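Local coordinates for acyl-CoA thioesterase II TesB2 (Mycobacterium marinum, PDB 3U0A), which probably hydrolyses fatty acyl-CoA thioesters to free fatty acid and coenzyme A, as a member of the C/M/P thioester hydrolase family, at residues Phe37-Val50 / Ala96-Phe110. Numbering follows the deposited sequence.
Sequences FGGHVAGQSLVSAV and AVQHGEVIFSMGASF. With NA (sodium ion), chain G.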
loop_
_atom_site.group_PDB
_atom_site.type_symbol
_atom_site.label_atom_id
_atom_site.label_comp_id
_atom_site.label_asym_id
_atom_site.label_seq_id
_atom_site.Cartn_x
_atom_site.Cartn_y
_atom_site.Cartn_z
ATOM N N PHE A 37 13.368 12.900 9.844
ATOM C CA PHE A 37 12.503 14.009 9.534
ATOM C C PHE A 37 11.270 13.533 8.748
ATOM O O PHE A 37 10.159 13.889 9.079
ATOM C CB PHE A 37 13.257 15.102 8.777
ATOM C CG PHE A 37 12.464 16.357 8.597
ATOM C CD1 PHE A 37 11.980 17.058 9.686
ATOM C CD2 PHE A 37 12.162 16.833 7.340
ATOM C CE1 PHE A 37 11.232 18.244 9.517
ATOM C CE2 PHE A 37 11.438 18.012 7.167
ATOM C CZ PHE A 37 10.974 18.722 8.251
ATOM N N GLY A 38 11.470 12.729 7.730
ATOM C CA GLY A 38 10.349 12.154 6.989
ATOM C C GLY A 38 9.336 11.410 7.846
ATOM O O GLY A 38 8.153 11.607 7.694
ATOM N N GLY A 39 9.799 10.578 8.772
ATOM C CA GLY A 39 8.899 9.846 9.658
ATOM C C GLY A 39 8.099 10.731 10.601
ATOM O O GLY A 39 6.938 10.455 10.872
ATOM N N HIS A 40 8.751 11.773 11.106
ATOM C CA HIS A 40 8.126 12.823 11.925
ATOM C C HIS A 40 7.009 13.498 11.178
ATOM O O HIS A 40 5.867 13.507 11.626
ATOM C CB HIS A 40 9.192 13.855 12.345
ATOM C CG HIS A 40 8.753 14.817 13.440
ATOM N ND1 HIS A 40 8.741 14.476 14.760
ATOM C CD2 HIS A 40 8.347 16.155 13.378
ATOM C CE1 HIS A 40 8.331 15.539 15.493
ATOM N NE2 HIS A 40 8.088 16.555 14.652
ATOM N N VAL A 41 7.352 14.023 10.009
ATOM C CA VAL A 41 6.431 14.740 9.160
ATOM C C VAL A 41 5.232 13.875 8.810
ATOM O O VAL A 41 4.116 14.347 8.827
ATOM C CB VAL A 41 7.139 15.259 7.872
ATOM C CG1 VAL A 41 6.142 15.831 6.874
ATOM C CG2 VAL A 41 8.166 16.317 8.237
ATOM N N ALA A 42 5.467 12.602 8.512
ATOM C CA ALA A 42 4.387 11.698 8.129
ATOM C C ALA A 42 3.459 11.484 9.297
ATOM O O ALA A 42 2.241 11.471 9.146
ATOM C CB ALA A 42 4.941 10.371 7.667
ATOM N N GLY A 43 4.063 11.312 10.473
ATOM C CA GLY A 43 3.335 11.056 11.689
ATOM C C GLY A 43 2.497 12.246 12.034
ATOM O O GLY A 43 1.335 12.100 12.395
ATOM N N GLN A 44 3.076 13.437 11.903
ATOM C CA GLN A 44 2.353 14.648 12.227
ATOM C C GLN A 44 1.254 14.882 11.201
ATOM O O GLN A 44 0.161 15.293 11.576
ATOM C CB GLN A 44 3.284 15.852 12.374
ATOM C CG GLN A 44 4.080 15.838 13.697
ATOM C CD GLN A 44 4.543 17.236 14.178
ATOM O OE1 GLN A 44 5.337 17.931 13.514
ATOM N NE2 GLN A 44 4.055 17.634 15.336
ATOM N N SER A 45 1.502 14.576 9.938
ATOM C CA SER A 45 0.456 14.630 8.934
ATOM C C SER A 45 -0.745 13.768 9.337
ATOM O O SER A 45 -1.873 14.185 9.166
ATOM C CB SER A 45 0.980 14.183 7.571
ATOM O OG SER A 45 2.098 14.919 7.184
ATOM N N LEU A 46 -0.502 12.575 9.874
ATOM C CA LEU A 46 -1.613 11.717 10.334
ATOM C C LEU A 46 -2.332 12.302 11.550
ATOM O O LEU A 46 -3.567 12.298 11.613
ATOM C CB LEU A 46 -1.148 10.296 10.665
ATOM C CG LEU A 46 -2.193 9.365 11.272
ATOM C CD1 LEU A 46 -3.323 9.051 10.332
ATOM C CD2 LEU A 46 -1.575 8.074 11.749
ATOM N N VAL A 47 -1.543 12.816 12.498
ATOM C CA VAL A 47 -2.108 13.374 13.707
ATOM C C VAL A 47 -3.041 14.512 13.342
ATOM O O VAL A 47 -4.094 14.657 13.938
ATOM C CB VAL A 47 -1.021 13.837 14.675
ATOM C CG1 VAL A 47 -1.617 14.624 15.852
ATOM C CG2 VAL A 47 -0.242 12.645 15.152
ATOM N N SER A 48 -2.657 15.292 12.339
ATOM C CA SER A 48 -3.515 16.356 11.799
ATOM C C SER A 48 -4.839 15.852 11.241
ATOM O O SER A 48 -5.884 16.506 11.363
ATOM C CB SER A 48 -2.786 17.061 10.667
ATOM O OG SER A 48 -1.988 18.096 11.182
ATOM N N ALA A 49 -4.765 14.719 10.556
ATOM C CA ALA A 49 -5.935 14.084 10.035
ATOM C C ALA A 49 -6.851 13.698 11.218
ATOM O O ALA A 49 -8.036 13.965 11.175
ATOM C CB ALA A 49 -5.532 12.869 9.197
ATOM N N VAL A 50 -6.258 13.114 12.264
ATOM C CA VAL A 50 -6.963 12.545 13.383
ATOM C C VAL A 50 -7.755 13.621 14.188
ATOM O O VAL A 50 -8.839 13.360 14.752
ATOM C CB VAL A 50 -5.972 11.780 14.279
ATOM C CG1 VAL A 50 -6.598 11.371 15.604
ATOM C CG2 VAL A 50 -5.458 10.566 13.552
ATOM N N ALA A 96 1.518 18.243 3.814
ATOM C CA ALA A 96 2.470 18.901 4.711
ATOM C C ALA A 96 3.267 19.880 3.858
ATOM O O ALA A 96 3.821 19.488 2.821
ATOM C CB ALA A 96 3.381 17.893 5.394
ATOM N N VAL A 97 3.288 21.148 4.282
ATOM C CA VAL A 97 3.817 22.217 3.469
ATOM C C VAL A 97 4.936 22.977 4.173
ATOM O O VAL A 97 4.845 23.294 5.357
ATOM C CB VAL A 97 2.692 23.204 3.004
ATOM C CG1 VAL A 97 3.287 24.445 2.363
ATOM C CG2 VAL A 97 1.732 22.552 2.019
ATOM N N GLN A 98 5.980 23.283 3.399
ATOM C CA GLN A 98 7.076 24.180 3.800
ATOM C C GLN A 98 7.470 25.138 2.689
ATOM O O GLN A 98 7.852 24.698 1.616
ATOM C CB GLN A 98 8.314 23.399 4.182
ATOM C CG GLN A 98 8.178 22.610 5.467
ATOM C CD GLN A 98 9.520 22.124 5.978
ATOM O OE1 GLN A 98 10.324 21.594 5.197
ATOM N NE2 GLN A 98 9.768 22.279 7.283
ATOM N N HIS A 99 7.417 26.445 2.993
ATOM C CA HIS A 99 7.739 27.527 2.064
ATOM C C HIS A 99 7.009 27.325 0.749
ATOM O O HIS A 99 7.564 27.398 -0.340
ATOM C CB HIS A 99 9.280 27.716 1.922
ATOM C CG HIS A 99 9.677 29.069 1.321
ATOM N ND1 HIS A 99 9.343 30.271 1.900
ATOM C CD2 HIS A 99 10.358 29.386 0.114
ATOM C CE1 HIS A 99 9.790 31.285 1.099
ATOM N NE2 HIS A 99 10.414 30.746 0.023
ATOM N N GLY A 100 5.725 27.036 0.860
ATOM C CA GLY A 100 4.854 26.999 -0.284
ATOM C C GLY A 100 4.922 25.708 -1.036
ATOM O O GLY A 100 4.246 25.592 -2.023
ATOM N N GLU A 101 5.712 24.734 -0.581
ATOM C CA GLU A 101 5.890 23.479 -1.322
ATOM C C GLU A 101 5.277 22.310 -0.558
ATOM O O GLU A 101 5.467 22.198 0.649
ATOM C CB GLU A 101 7.379 23.192 -1.569
ATOM C CG GLU A 101 8.197 24.312 -2.245
ATOM C CD GLU A 101 7.920 24.492 -3.752
ATOM O OE1 GLU A 101 6.767 24.222 -4.233
ATOM O OE2 GLU A 101 8.860 24.923 -4.484
ATOM N N VAL A 102 4.547 21.434 -1.251
ATOM C CA VAL A 102 4.096 20.188 -0.616
ATOM C C VAL A 102 5.296 19.203 -0.527
ATOM O O VAL A 102 5.878 18.818 -1.543
ATOM C CB VAL A 102 2.878 19.549 -1.337
ATOM C CG1 VAL A 102 2.478 18.245 -0.645
ATOM C CG2 VAL A 102 1.720 20.515 -1.370
ATOM N N ILE A 103 5.680 18.870 0.708
ATOM C CA ILE A 103 6.821 17.989 0.985
ATOM C C ILE A 103 6.396 16.532 1.190
ATOM O O ILE A 103 7.153 15.624 0.945
ATOM C CB ILE A 103 7.658 18.494 2.194
ATOM C CG1 ILE A 103 6.936 18.294 3.540
ATOM C CG2 ILE A 103 8.044 19.968 2.028
ATOM C CD1 ILE A 103 7.797 18.730 4.723
ATOM N N PHE A 104 5.155 16.344 1.624
ATOM C CA PHE A 104 4.584 15.050 1.898
ATOM C C PHE A 104 3.097 15.118 1.654
ATOM O O PHE A 104 2.463 16.053 2.041
ATOM C CB PHE A 104 4.873 14.634 3.364
ATOM C CG PHE A 104 4.331 13.278 3.730
ATOM C CD1 PHE A 104 4.947 12.118 3.278
ATOM C CD2 PHE A 104 3.170 13.155 4.473
ATOM C CE1 PHE A 104 4.423 10.873 3.588
ATOM C CE2 PHE A 104 2.660 11.922 4.792
ATOM C CZ PHE A 104 3.282 10.780 4.352
ATOM N N SER A 105 2.543 14.110 1.021
ATOM C CA SER A 105 1.104 14.061 0.732
ATOM C C SER A 105 0.551 12.684 1.074
ATOM O O SER A 105 1.158 11.668 0.810
ATOM C CB SER A 105 0.805 14.388 -0.736
ATOM O OG SER A 105 -0.589 14.582 -0.941
ATOM N N MET A 106 -0.647 12.666 1.615
ATOM C CA MET A 106 -1.090 11.562 2.397
ATOM C C MET A 106 -2.612 11.407 2.389
ATOM O O MET A 106 -3.346 12.352 2.297
ATOM C CB MET A 106 -0.639 11.848 3.795
ATOM C CG MET A 106 -0.922 10.767 4.743
ATOM S SD MET A 106 -1.030 11.457 6.387
ATOM C CE MET A 106 -2.396 10.428 6.959
ATOM N N GLY A 107 -3.063 10.178 2.523
ATOM C CA GLY A 107 -4.464 9.904 2.806
ATOM C C GLY A 107 -4.620 8.838 3.883
ATOM O O GLY A 107 -3.757 7.964 4.019
ATOM N N ALA A 108 -5.728 8.923 4.623
ATOM C CA ALA A 108 -6.042 7.994 5.697
ATOM C C ALA A 108 -7.548 7.760 5.800
ATOM O O ALA A 108 -8.329 8.661 5.518
ATOM C CB ALA A 108 -5.475 8.494 7.026
ATOM N N SER A 109 -7.926 6.540 6.231
ATOM C CA SER A 109 -9.329 6.125 6.374
ATOM C C SER A 109 -9.643 5.786 7.828
ATOM O O SER A 109 -8.841 5.175 8.518
ATOM C CB SER A 109 -9.632 4.917 5.470
ATOM O OG SER A 109 -11.035 4.690 5.298
ATOM N N PHE A 110 -10.823 6.195 8.266
ATOM C CA PHE A 110 -11.292 6.001 9.631
ATOM C C PHE A 110 -12.682 5.285 9.651
ATOM O O PHE A 110 -13.579 5.606 8.863
ATOM C CB PHE A 110 -11.370 7.368 10.337
ATOM C CG PHE A 110 -10.081 8.166 10.288
ATOM C CD1 PHE A 110 -9.629 8.703 9.105
ATOM C CD2 PHE A 110 -9.339 8.384 11.436
ATOM C CE1 PHE A 110 -8.457 9.422 9.047
ATOM C CE2 PHE A 110 -8.146 9.108 11.391
ATOM C CZ PHE A 110 -7.702 9.625 10.187
HETATM NA NA NA G . -10.206 11.259 15.926
HETATM O O HOH W 1 -9.628 8.988 15.357
#
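Ala-42 CB lies over one face of the Phe-104 ring in a CH-pi contact, 4.2 Å from the ring centroid and 27° off the normal. The Phe-110 ring is instead met at its edge, where CG2 of Val-50 lies near the ring plane, 3.7 Å from CE2; Ala-49 CB approaches CZ obliquely. The Phe-37 ring carries CG2 of its own helix neighbour Val-41 over the centre of one face and takes Gln-98 NE2 at its edge, 3.9 Å from CZ; that amide is hydrogen-bonded to Pro-75 and Asp-71. With CG1 anti to the backbone N (chi1 171°), Val-41 drops this methyl among Ala-96, Ile-103 and Phe-104. Ser-45 OG donates to Val-41 O (2.7 Å), which satisfies the hydroxyl within the helix although it lies against Phe-104 and Ala-96. Met-106, bent at chi3, lays SD 3.6 Å from Ser-45 CB and CE against Leu-46, whose CD1 also reaches Ala-108. Near the helix end, Val-50 O binds sodium together with Val-53 O. Helix 34-51 thus packs across the sheet in the N-terminal hotdog domain, its segment 37-50 crossing strand segment 101-110 at -45°, with Leu-62 of strand 58-66 against Leu-46 and Ala-108, and Phe-78 of strand 76-85 against Ser-45 and Ser-48.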